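PDB 2HLY: hypothetical protein Atu2299 from Agrobacterium tumefaciens, which is of unknown function but belongs to the DUF2026 family of the papain-like clan CA, so a peptidase-related role is possible but unproven. Local coordinates for residues Y13-Y17 with I99-A105; F44-Y50 with A169-K175; G83-F88 with A148-R152. One frame throughout, in Å; residues are numbered along the deposited sequence.

Contact 1 of 3, residues Y13-Y17 with I99-A105; sequences YFRIY and IDFMAPA
A helix packed against the turn after a sheet strand is exemplified by residues 13-17 of helix 10-24 and residues 99-105, where the chain leaves strand 97-100 of the four-stranded antiparallel sheet through a type I beta turn (Asp100 to Ala103) and a 3-10 segment (103-105). The turn is held by Ala103 N to Asp100 O (3.1 Å) and by an Asx turn, Met102 N to Asp100 OD1 (3.0 Å). Asp100 OD2 bonds His89 NE2, a His-Asp pair across neighbouring strands reminiscent of papain-like clan CA folds. Tyr13, chi1 t, reaches to the turn, where its OH donates to Asp100 O at 2.6 Å, while Tyr13 CE1 meets Ile99 CG2 at 3.7 Å. Its ring lies nearly parallel to that of Phe101 (23°, centroids 5.3 Å apart) but slid aside, so overlap is slight. Phe14 adds a peripheral touch, CE1 to Pro104 CG at 4.1 Å. Ile16 sets CG2 over the Phe101 face, 3.9 Å from the centroid, a CH-pi contact. Tyr17, also chi1 t, forms the closest CA pair, 5.6 Å from Phe101 CA, and turns one ring face to the proline: Pro104 CB stands 3.6 Å from the Tyr17 ring centroid, 4° off the normal.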
loop_
_atom_site.group_PDB
_atom_site.type_symbol
_atom_site.label_atom_id
_atom_site.label_comp_id
_atom_site.label_asym_id
_atom_site.label_seq_id
_atom_site.Cartn_x
_atom_site.Cartn_y
_atom_site.Cartn_z
ATOM N N TYR A 13 8.918 6.775 -0.987
ATOM C CA TYR A 13 7.593 6.166 -1.060
ATOM C C TYR A 13 7.444 5.431 -2.392
ATOM O O TYR A 13 6.973 4.293 -2.438
ATOM C CB TYR A 13 6.528 7.247 -0.926
ATOM C CG TYR A 13 5.114 6.791 -1.260
ATOM C CD1 TYR A 13 4.206 6.436 -0.251
ATOM C CD2 TYR A 13 4.672 6.762 -2.581
ATOM C CE1 TYR A 13 2.898 6.040 -0.559
ATOM C CE2 TYR A 13 3.375 6.365 -2.898
ATOM C CZ TYR A 13 2.490 6.029 -1.886
ATOM O OH TYR A 13 1.203 5.686 -2.245
ATOM N N PHE A 14 7.824 6.083 -3.493
ATOM C CA PHE A 14 7.737 5.421 -4.784
ATOM C C PHE A 14 8.671 4.213 -4.890
ATOM O O PHE A 14 8.307 3.216 -5.497
ATOM C CB PHE A 14 7.961 6.417 -5.925
ATOM C CG PHE A 14 6.809 7.363 -6.147
ATOM C CD1 PHE A 14 5.488 6.905 -6.152
ATOM C CD2 PHE A 14 7.048 8.727 -6.369
ATOM C CE1 PHE A 14 4.422 7.792 -6.384
ATOM C CE2 PHE A 14 5.987 9.609 -6.594
ATOM C CZ PHE A 14 4.681 9.139 -6.597
ATOM N N ARG A 15 9.872 4.300 -4.313
ATOM C CA ARG A 15 10.774 3.123 -4.268
ATOM C C ARG A 15 10.069 1.944 -3.600
ATOM O O ARG A 15 10.147 0.794 -4.077
ATOM C CB ARG A 15 12.049 3.457 -3.498
ATOM C CG ARG A 15 12.987 4.366 -4.295
ATOM C CD ARG A 15 14.307 4.580 -3.541
ATOM N NE ARG A 15 15.262 5.272 -4.404
ATOM C CZ ARG A 15 16.578 5.053 -4.410
ATOM N NH1 ARG A 15 17.127 4.167 -3.581
ATOM N NH2 ARG A 15 17.344 5.731 -5.250
ATOM N N ILE A 16 9.369 2.223 -2.504
ATOM C CA ILE A 16 8.686 1.161 -1.745
ATOM C C ILE A 16 7.563 0.549 -2.581
ATOM O O ILE A 16 7.460 -0.674 -2.720
ATOM C CB ILE A 16 8.161 1.673 -0.377
ATOM C CG1 ILE A 16 9.351 2.033 0.524
ATOM C CG2 ILE A 16 7.267 0.619 0.293
ATOM C CD1 ILE A 16 8.978 2.818 1.799
ATOM N N TYR A 17 6.740 1.409 -3.172
ATOM C CA TYR A 17 5.701 0.931 -4.071
ATOM C C TYR A 17 6.322 0.063 -5.170
ATOM O O TYR A 17 5.845 -1.044 -5.434
ATOM C CB TYR A 17 4.870 2.081 -4.685
ATOM C CG TYR A 17 4.100 1.608 -5.905
ATOM C CD1 TYR A 17 2.871 0.943 -5.766
ATOM C CD2 TYR A 17 4.631 1.755 -7.190
ATOM C CE1 TYR A 17 2.189 0.462 -6.880
ATOM C CE2 TYR A 17 3.945 1.284 -8.318
ATOM C CZ TYR A 17 2.738 0.636 -8.152
ATOM O OH TYR A 17 2.051 0.142 -9.258
ATOM N N ILE A 99 -0.540 6.073 5.399
ATOM C CA ILE A 99 0.178 5.821 4.171
ATOM C C ILE A 99 -0.492 4.668 3.434
ATOM O O ILE A 99 -0.733 3.605 4.014
ATOM C CB ILE A 99 1.666 5.496 4.436
ATOM C CG1 ILE A 99 2.280 6.595 5.321
ATOM C CG2 ILE A 99 2.414 5.433 3.108
ATOM C CD1 ILE A 99 3.692 6.352 5.784
ATOM N N ASP A 100 -0.805 4.893 2.162
ATOM C CA ASP A 100 -1.369 3.818 1.351
ATOM C C ASP A 100 -0.394 3.566 0.214
ATOM O O ASP A 100 -0.400 4.277 -0.797
ATOM C CB ASP A 100 -2.767 4.187 0.835
ATOM C CG ASP A 100 -3.496 3.002 0.254
ATOM O OD1 ASP A 100 -2.814 2.070 -0.242
ATOM O OD2 ASP A 100 -4.751 2.990 0.316
ATOM N N PHE A 101 0.459 2.562 0.388
ATOM C CA PHE A 101 1.468 2.272 -0.638
ATOM C C PHE A 101 0.873 1.730 -1.937
ATOM O O PHE A 101 1.590 1.650 -2.930
ATOM C CB PHE A 101 2.520 1.291 -0.110
ATOM C CG PHE A 101 3.398 1.875 0.939
ATOM C CD1 PHE A 101 4.394 2.771 0.587
ATOM C CD2 PHE A 101 3.258 1.502 2.277
ATOM C CE1 PHE A 101 5.228 3.324 1.576
ATOM C CE2 PHE A 101 4.096 2.050 3.262
ATOM C CZ PHE A 101 5.090 2.942 2.901
ATOM N N MET A 102 -0.410 1.345 -1.922
ATOM C CA MET A 102 -1.062 0.851 -3.127
ATOM C C MET A 102 -1.506 1.991 -4.040
ATOM O O MET A 102 -1.890 1.744 -5.176
ATOM C CB MET A 102 -2.286 -0.016 -2.776
ATOM C CG MET A 102 -2.834 -0.781 -3.968
ATOM S SD MET A 102 -4.157 -1.846 -3.398
ATOM C CE MET A 102 -4.964 -2.245 -4.971
ATOM N N ALA A 103 -1.490 3.231 -3.539
ATOM C CA ALA A 103 -2.140 4.317 -4.271
ATOM C C ALA A 103 -1.717 4.441 -5.748
ATOM O O ALA A 103 -2.574 4.719 -6.609
ATOM C CB ALA A 103 -2.002 5.666 -3.524
ATOM N N PRO A 104 -0.410 4.268 -6.062
ATOM C CA PRO A 104 -0.034 4.353 -7.499
ATOM C C PRO A 104 -0.733 3.320 -8.402
ATOM O O PRO A 104 -0.765 3.506 -9.631
ATOM C CB PRO A 104 1.496 4.154 -7.478
ATOM C CG PRO A 104 1.906 4.610 -6.076
ATOM C CD PRO A 104 0.778 4.086 -5.203
ATOM N N ALA A 105 -1.280 2.262 -7.811
ATOM C CA ALA A 105 -1.971 1.216 -8.551
ATOM C C ALA A 105 -3.470 1.473 -8.683
ATOM O O ALA A 105 -4.188 0.652 -9.266
ATOM C CB ALA A 105 -1.724 -0.140 -7.892
#

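Contact 2 of 3, residues F44-Y50 with A169-K175; sequences FILQQHY and AANWFRK
Packing of the C-terminal part of helix 31-50 on the last turn of helix 160-172 and the extended residues after it makes a partly buried contact at one flank of the fold. The nearest CA atoms are those of Ile45 and Ala170, 5.2 Å apart, a spacing the small alanine permits. Phe44 CE2 lies 3.6 Å from Ala170 CB. Phe173, the first residue to leave helical phi/psi (-60/134), uses chi1 t to enter between the elements: Ile45 CG2 sits over its face, 4.1 Å from the ring centroid, and its edge meets the His49 face in a T-shaped pair (centroids 4.8 Å, planes 90°). Ile16 of helix 10-24 also packs on Phe173. His49, chi1 m, donates from NE2 to Ala170 O at 2.8 Å. The extended Lys175 side chain brings NZ 3.1 Å from His49 O, a hydrogen bond, and 4.2 Å from the Tyr50 ring centroid. Each segment thus offers a backbone carbonyl to a side-chain donor of the other, and the lysine adds a cation-pi contact.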
loop_
_atom_site.group_PDB
_atom_site.type_symbol
_atom_site.label_atom_id
_atom_site.label_comp_id
_atom_site.label_asym_id
_atom_site.label_seq_id
_atom_site.Cartn_x
_atom_site.Cartn_y
_atom_site.Cartn_z
ATOM N N PHE A 44 6.467 -3.274 7.153
ATOM C CA PHE A 44 7.717 -3.960 7.501
ATOM C C PHE A 44 8.923 -3.115 7.104
ATOM O O PHE A 44 9.876 -2.948 7.877
ATOM C CB PHE A 44 7.765 -5.326 6.827
ATOM C CG PHE A 44 8.960 -6.159 7.220
ATOM C CD1 PHE A 44 9.235 -6.435 8.563
ATOM C CD2 PHE A 44 9.793 -6.693 6.237
ATOM C CE1 PHE A 44 10.359 -7.215 8.916
ATOM C CE2 PHE A 44 10.904 -7.467 6.587
ATOM C CZ PHE A 44 11.180 -7.724 7.915
ATOM N N ILE A 45 8.877 -2.566 5.896
ATOM C CA ILE A 45 9.957 -1.718 5.429
ATOM C C ILE A 45 10.088 -0.478 6.330
ATOM O O ILE A 45 11.198 -0.074 6.703
ATOM C CB ILE A 45 9.741 -1.328 3.952
ATOM C CG1 ILE A 45 9.936 -2.568 3.075
ATOM C CG2 ILE A 45 10.660 -0.155 3.560
ATOM C CD1 ILE A 45 9.475 -2.403 1.587
ATOM N N LEU A 46 8.959 0.116 6.718
ATOM C CA LEU A 46 9.026 1.265 7.617
ATOM C C LEU A 46 9.636 0.908 8.970
ATOM O O LEU A 46 10.451 1.660 9.503
ATOM C CB LEU A 46 7.646 1.884 7.812
ATOM C CG LEU A 46 7.062 2.552 6.570
ATOM C CD1 LEU A 46 5.632 2.982 6.884
ATOM C CD2 LEU A 46 7.913 3.745 6.129
ATOM N N GLN A 47 9.213 -0.222 9.527
ATOM C CA GLN A 47 9.777 -0.701 10.789
ATOM C C GLN A 47 11.291 -0.884 10.674
ATOM O O GLN A 47 12.050 -0.429 11.535
ATOM C CB GLN A 47 9.140 -2.024 11.164
ATOM C CG GLN A 47 7.719 -1.867 11.650
ATOM C CD GLN A 47 6.977 -3.186 11.646
ATOM O OE1 GLN A 47 7.587 -4.265 11.582
ATOM N NE2 GLN A 47 5.658 -3.114 11.706
ATOM N N GLN A 48 11.720 -1.539 9.599
ATOM C CA GLN A 48 13.124 -1.946 9.441
ATOM C C GLN A 48 14.060 -0.814 9.045
ATOM O O GLN A 48 15.217 -0.783 9.490
ATOM C CB GLN A 48 13.236 -3.104 8.433
ATOM C CG GLN A 48 12.661 -4.415 8.927
ATOM C CD GLN A 48 13.447 -4.964 10.101
ATOM O OE1 GLN A 48 14.673 -4.928 10.101
ATOM N NE2 GLN A 48 12.739 -5.450 11.123
ATOM N N HIS A 49 13.577 0.106 8.209
ATOM C CA HIS A 49 14.408 1.204 7.685
ATOM C C HIS A 49 14.221 2.570 8.335
ATOM O O HIS A 49 15.134 3.410 8.261
ATOM C CB HIS A 49 14.190 1.348 6.184
ATOM C CG HIS A 49 14.778 0.233 5.390
ATOM N ND1 HIS A 49 16.026 0.314 4.812
ATOM C CD2 HIS A 49 14.296 -0.994 5.087
ATOM C CE1 HIS A 49 16.272 -0.808 4.156
ATOM N NE2 HIS A 49 15.241 -1.619 4.314
ATOM N N TYR A 50 13.055 2.800 8.934
ATOM C CA TYR A 50 12.716 4.113 9.515
ATOM C C TYR A 50 12.530 4.068 11.028
ATOM O O TYR A 50 12.415 5.120 11.676
ATOM C CB TYR A 50 11.452 4.694 8.850
ATOM C CG TYR A 50 11.662 5.082 7.412
ATOM C CD1 TYR A 50 11.890 6.415 7.062
ATOM C CD2 TYR A 50 11.656 4.121 6.396
ATOM C CE1 TYR A 50 12.112 6.790 5.738
ATOM C CE2 TYR A 50 11.858 4.479 5.084
ATOM C CZ TYR A 50 12.084 5.820 4.748
ATOM O OH TYR A 50 12.297 6.162 3.431
ATOM N N ALA A 169 11.827 -7.816 0.052
ATOM C CA ALA A 169 11.389 -6.423 -0.026
ATOM C C ALA A 169 12.249 -5.515 0.846
ATOM O O ALA A 169 12.736 -4.480 0.388
ATOM C CB ALA A 169 9.931 -6.288 0.359
ATOM N N ALA A 170 12.432 -5.904 2.108
ATOM C CA ALA A 170 13.208 -5.075 3.040
ATOM C C ALA A 170 14.669 -4.981 2.626
ATOM O O ALA A 170 15.348 -3.992 2.896
ATOM C CB ALA A 170 13.088 -5.605 4.455
ATOM N N ASN A 171 15.160 -6.021 1.974
ATOM C CA ASN A 171 16.560 -6.034 1.569
ATOM C C ASN A 171 16.836 -5.366 0.218
ATOM O O ASN A 171 17.964 -4.907 -0.032
ATOM C CB ASN A 171 17.093 -7.448 1.674
ATOM C CG ASN A 171 17.430 -7.799 3.108
ATOM O OD1 ASN A 171 18.360 -7.242 3.683
ATOM N ND2 ASN A 171 16.660 -8.688 3.701
ATOM N N TRP A 172 15.806 -5.277 -0.621
ATOM C CA TRP A 172 15.874 -4.598 -1.922
ATOM C C TRP A 172 15.812 -3.073 -1.733
ATOM O O TRP A 172 16.589 -2.323 -2.339
ATOM C CB TRP A 172 14.699 -5.024 -2.794
ATOM C CG TRP A 172 14.934 -4.920 -4.290
ATOM C CD1 TRP A 172 15.919 -4.213 -4.948
ATOM C CD2 TRP A 172 14.134 -5.533 -5.297
ATOM N NE1 TRP A 172 15.789 -4.395 -6.321
ATOM C CE2 TRP A 172 14.691 -5.182 -6.558
ATOM C CE3 TRP A 172 12.997 -6.360 -5.260
ATOM C CZ2 TRP A 172 14.155 -5.646 -7.766
ATOM C CZ3 TRP A 172 12.455 -6.812 -6.459
ATOM C CH2 TRP A 172 13.036 -6.442 -7.702
ATOM N N PHE A 173 14.862 -2.622 -0.913
ATOM C CA PHE A 173 14.682 -1.193 -0.669
ATOM C C PHE A 173 15.927 -0.545 -0.069
ATOM O O PHE A 173 16.500 -1.081 0.870
ATOM C CB PHE A 173 13.486 -0.951 0.263
ATOM C CG PHE A 173 13.361 0.485 0.697
ATOM C CD1 PHE A 173 12.840 1.443 -0.181
ATOM C CD2 PHE A 173 13.831 0.896 1.942
ATOM C CE1 PHE A 173 12.745 2.773 0.209
ATOM C CE2 PHE A 173 13.756 2.226 2.339
ATOM C CZ PHE A 173 13.207 3.177 1.467
ATOM N N ARG A 174 16.313 0.611 -0.619
ATOM C CA ARG A 174 17.354 1.484 -0.059
ATOM C C ARG A 174 16.819 2.902 -0.145
ATOM O O ARG A 174 16.133 3.246 -1.117
ATOM C CB ARG A 174 18.657 1.398 -0.865
ATOM C CG ARG A 174 19.313 0.034 -0.840
ATOM C CD ARG A 174 20.486 -0.078 -1.796
ATOM N NE ARG A 174 20.873 -1.485 -1.840
ATOM C CZ ARG A 174 21.893 -2.015 -1.167
ATOM N NH1 ARG A 174 22.137 -3.317 -1.266
ATOM N NH2 ARG A 174 22.688 -1.250 -0.427
ATOM N N LYS A 175 17.138 3.725 0.847
ATOM C CA LYS A 175 16.720 5.132 0.772
ATOM C C LYS A 175 17.497 5.843 -0.334
ATOM O O LYS A 175 18.679 5.569 -0.564
ATOM C CB LYS A 175 16.917 5.854 2.100
ATOM C CG LYS A 175 16.042 5.326 3.211
ATOM C CD LYS A 175 16.318 6.029 4.517
ATOM C CE LYS A 175 15.654 5.331 5.680
ATOM N NZ LYS A 175 15.904 6.054 6.943
#

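Contact 3 of 3, residues G83-F88 with A148-R152; sequences GAGENF and ATARR
Arg152 and Phe88 account for most of this interface, an example of an arginine that binds a loop through its backbone while its aliphatic part packs on an aromatic ring. The contact joins the loop between strands 68-72 and 89-94 to the short helix 146-152. Residues 83-88 are irregular, with a type I beta turn from Gly85 to Phe88 closed by Phe88 N to Gly85 O (3.3 Å), and run directly into the strand carrying His89, which bonds Asp100 of contact 1. The backbones stay well apart, Ala84 CA to Ala148 CA 8.7 Å and Phe88 CA to Thr149 CA 8.8 Å, so side chains bridge the gap.

Arg152 starts with chi1 m, bends at chi2 (-106°, between wells) and then runs extended at chi3. Its NH2 donates to Gly85 O at 2.7 Å, and NH1 makes a weak second bond to the same Gly85 O at 3.0 Å. Arg152 CG stands over the Phe88 ring, 4.2 Å from the centroid, a CH-pi contact, and one guanidinium face receives Phe88 CB, 3.4 Å from Arg152 CZ. Phe88, chi1 t, points its CA-to-CB bond toward the helix, and its CE1 meets Ala148 CB at 3.7 Å. At the ring edge, Phe88 CZ lies 3.4 Å from Thr149 OG1, a hydroxyl hydrogen-bonded to Glu145 O, just before the helix.

Arg152 also touches Ala32 and Met36 of helix 31-50. Gly85 O both closes the turn and accepts from Arg152, so the link is charge-to-carbonyl rather than a salt bridge, and it depends on the backbone shape of the loop.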
loop_
_atom_site.group_PDB
_atom_site.type_symbol
_atom_site.label_atom_id
_atom_site.label_comp_id
_atom_site.label_asym_id
_atom_site.label_seq_id
_atom_site.Cartn_x
_atom_site.Cartn_y
_atom_site.Cartn_z
ATOM N N GLY A 83 -16.274 -4.106 3.024
ATOM C CA GLY A 83 -16.283 -5.140 1.996
ATOM C C GLY A 83 -16.201 -6.553 2.546
ATOM O O GLY A 83 -15.342 -6.863 3.382
ATOM N N ALA A 84 -17.101 -7.415 2.072
ATOM C CA ALA A 84 -17.083 -8.827 2.447
ATOM C C ALA A 84 -16.223 -9.653 1.495
ATOM O O ALA A 84 -15.940 -10.827 1.748
ATOM C CB ALA A 84 -18.508 -9.379 2.515
ATOM N N GLY A 85 -15.789 -9.023 0.405
ATOM C CA GLY A 85 -14.967 -9.674 -0.604
ATOM C C GLY A 85 -13.837 -8.767 -1.048
ATOM O O GLY A 85 -13.080 -8.242 -0.217
ATOM N N GLU A 86 -13.746 -8.555 -2.358
ATOM C CA GLU A 86 -12.601 -7.863 -2.935
ATOM C C GLU A 86 -12.595 -6.350 -2.712
ATOM O O GLU A 86 -11.631 -5.684 -3.108
ATOM C CB GLU A 86 -12.445 -8.208 -4.426
ATOM C CG GLU A 86 -12.114 -9.688 -4.652
ATOM C CD GLU A 86 -11.809 -10.052 -6.103
ATOM O OE1 GLU A 86 -11.741 -9.140 -6.967
ATOM O OE2 GLU A 86 -11.624 -11.270 -6.366
ATOM N N ASN A 87 -13.653 -5.809 -2.096
ATOM C CA ASN A 87 -13.690 -4.367 -1.753
ATOM C C ASN A 87 -13.065 -4.019 -0.401
ATOM O O ASN A 87 -12.961 -2.840 -0.061
ATOM C CB ASN A 87 -15.113 -3.794 -1.809
ATOM C CG ASN A 87 -15.661 -3.725 -3.213
ATOM O OD1 ASN A 87 -14.924 -3.481 -4.171
ATOM N ND2 ASN A 87 -16.965 -3.930 -3.346
ATOM N N PHE A 88 -12.692 -5.035 0.370
ATOM C CA PHE A 88 -11.919 -4.823 1.598
ATOM C C PHE A 88 -10.592 -4.150 1.236
ATOM O O PHE A 88 -9.985 -4.471 0.210
ATOM C CB PHE A 88 -11.639 -6.158 2.270
ATOM C CG PHE A 88 -11.112 -6.025 3.663
ATOM C CD1 PHE A 88 -11.995 -5.816 4.711
ATOM C CD2 PHE A 88 -9.750 -6.114 3.923
ATOM C CE1 PHE A 88 -11.536 -5.692 6.006
ATOM C CE2 PHE A 88 -9.278 -5.988 5.235
ATOM C CZ PHE A 88 -10.182 -5.766 6.261
ATOM N N ALA A 148 -12.409 -8.229 11.061
ATOM C CA ALA A 148 -12.297 -8.590 9.653
ATOM C C ALA A 148 -10.839 -8.664 9.203
ATOM O O ALA A 148 -10.457 -9.592 8.488
ATOM C CB ALA A 148 -13.071 -7.588 8.778
ATOM N N THR A 149 -10.038 -7.695 9.636
ATOM C CA THR A 149 -8.618 -7.676 9.282
ATOM C C THR A 149 -7.920 -8.926 9.796
ATOM O O THR A 149 -7.210 -9.610 9.039
ATOM C CB THR A 149 -7.959 -6.404 9.806
ATOM O OG1 THR A 149 -8.625 -5.282 9.219
ATOM C CG2 THR A 149 -6.477 -6.356 9.447
ATOM N N ALA A 150 -8.179 -9.264 11.060
ATOM C CA ALA A 150 -7.560 -10.448 11.651
ATOM C C ALA A 150 -7.925 -11.701 10.846
ATOM O O ALA A 150 -7.056 -12.517 10.519
ATOM C CB ALA A 150 -7.975 -10.609 13.116
ATOM N N ARG A 151 -9.206 -11.846 10.519
ATOM C CA ARG A 151 -9.641 -13.014 9.761
ATOM C C ARG A 151 -9.030 -13.064 8.360
ATOM O O ARG A 151 -8.673 -14.135 7.884
ATOM C CB ARG A 151 -11.168 -13.110 9.716
ATOM C CG ARG A 151 -11.781 -13.396 11.097
ATOM C CD ARG A 151 -13.302 -13.571 11.026
ATOM N NE ARG A 151 -13.890 -14.023 12.299
ATOM C CZ ARG A 151 -14.704 -13.296 13.069
ATOM N NH1 ARG A 151 -15.045 -12.054 12.718
ATOM N NH2 ARG A 151 -15.196 -13.802 14.206
ATOM N N ARG A 152 -8.913 -11.906 7.700
ATOM C CA ARG A 152 -8.345 -11.869 6.356
ATOM C C ARG A 152 -6.911 -12.383 6.335
ATOM O O ARG A 152 -6.489 -13.027 5.372
ATOM C CB ARG A 152 -8.387 -10.447 5.798
ATOM C CG ARG A 152 -9.776 -9.969 5.470
ATOM C CD ARG A 152 -9.982 -9.946 4.004
ATOM N NE ARG A 152 -11.365 -9.622 3.695
ATOM C CZ ARG A 152 -11.846 -9.539 2.465
ATOM N NH1 ARG A 152 -11.047 -9.745 1.423
ATOM N NH2 ARG A 152 -13.130 -9.246 2.289
#

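Overall arrangement
The three contacts show chemistry changing with depth. Contact 1 is the buried one, near the centre of the chain, and relies on aromatic, proline and aliphatic packing with a single hydrogen bond across it. Contacts 2 and 3 are only partly buried, lie on opposite sides of that centre with their own centres about 26 Å apart, and bring a lysine or an arginine onto backbone carbonyls. Contacts 1 and 2 are continuous: Ile16 CG1 meets Phe173 CE1 at 3.5 Å, and Arg15 NH1 probably hydrogen-bonds Arg174 O at 2.8 Å. Contact 3 touches neither, yet helix 31-50, which supplies contact 2, also borders contacts 1 and 3.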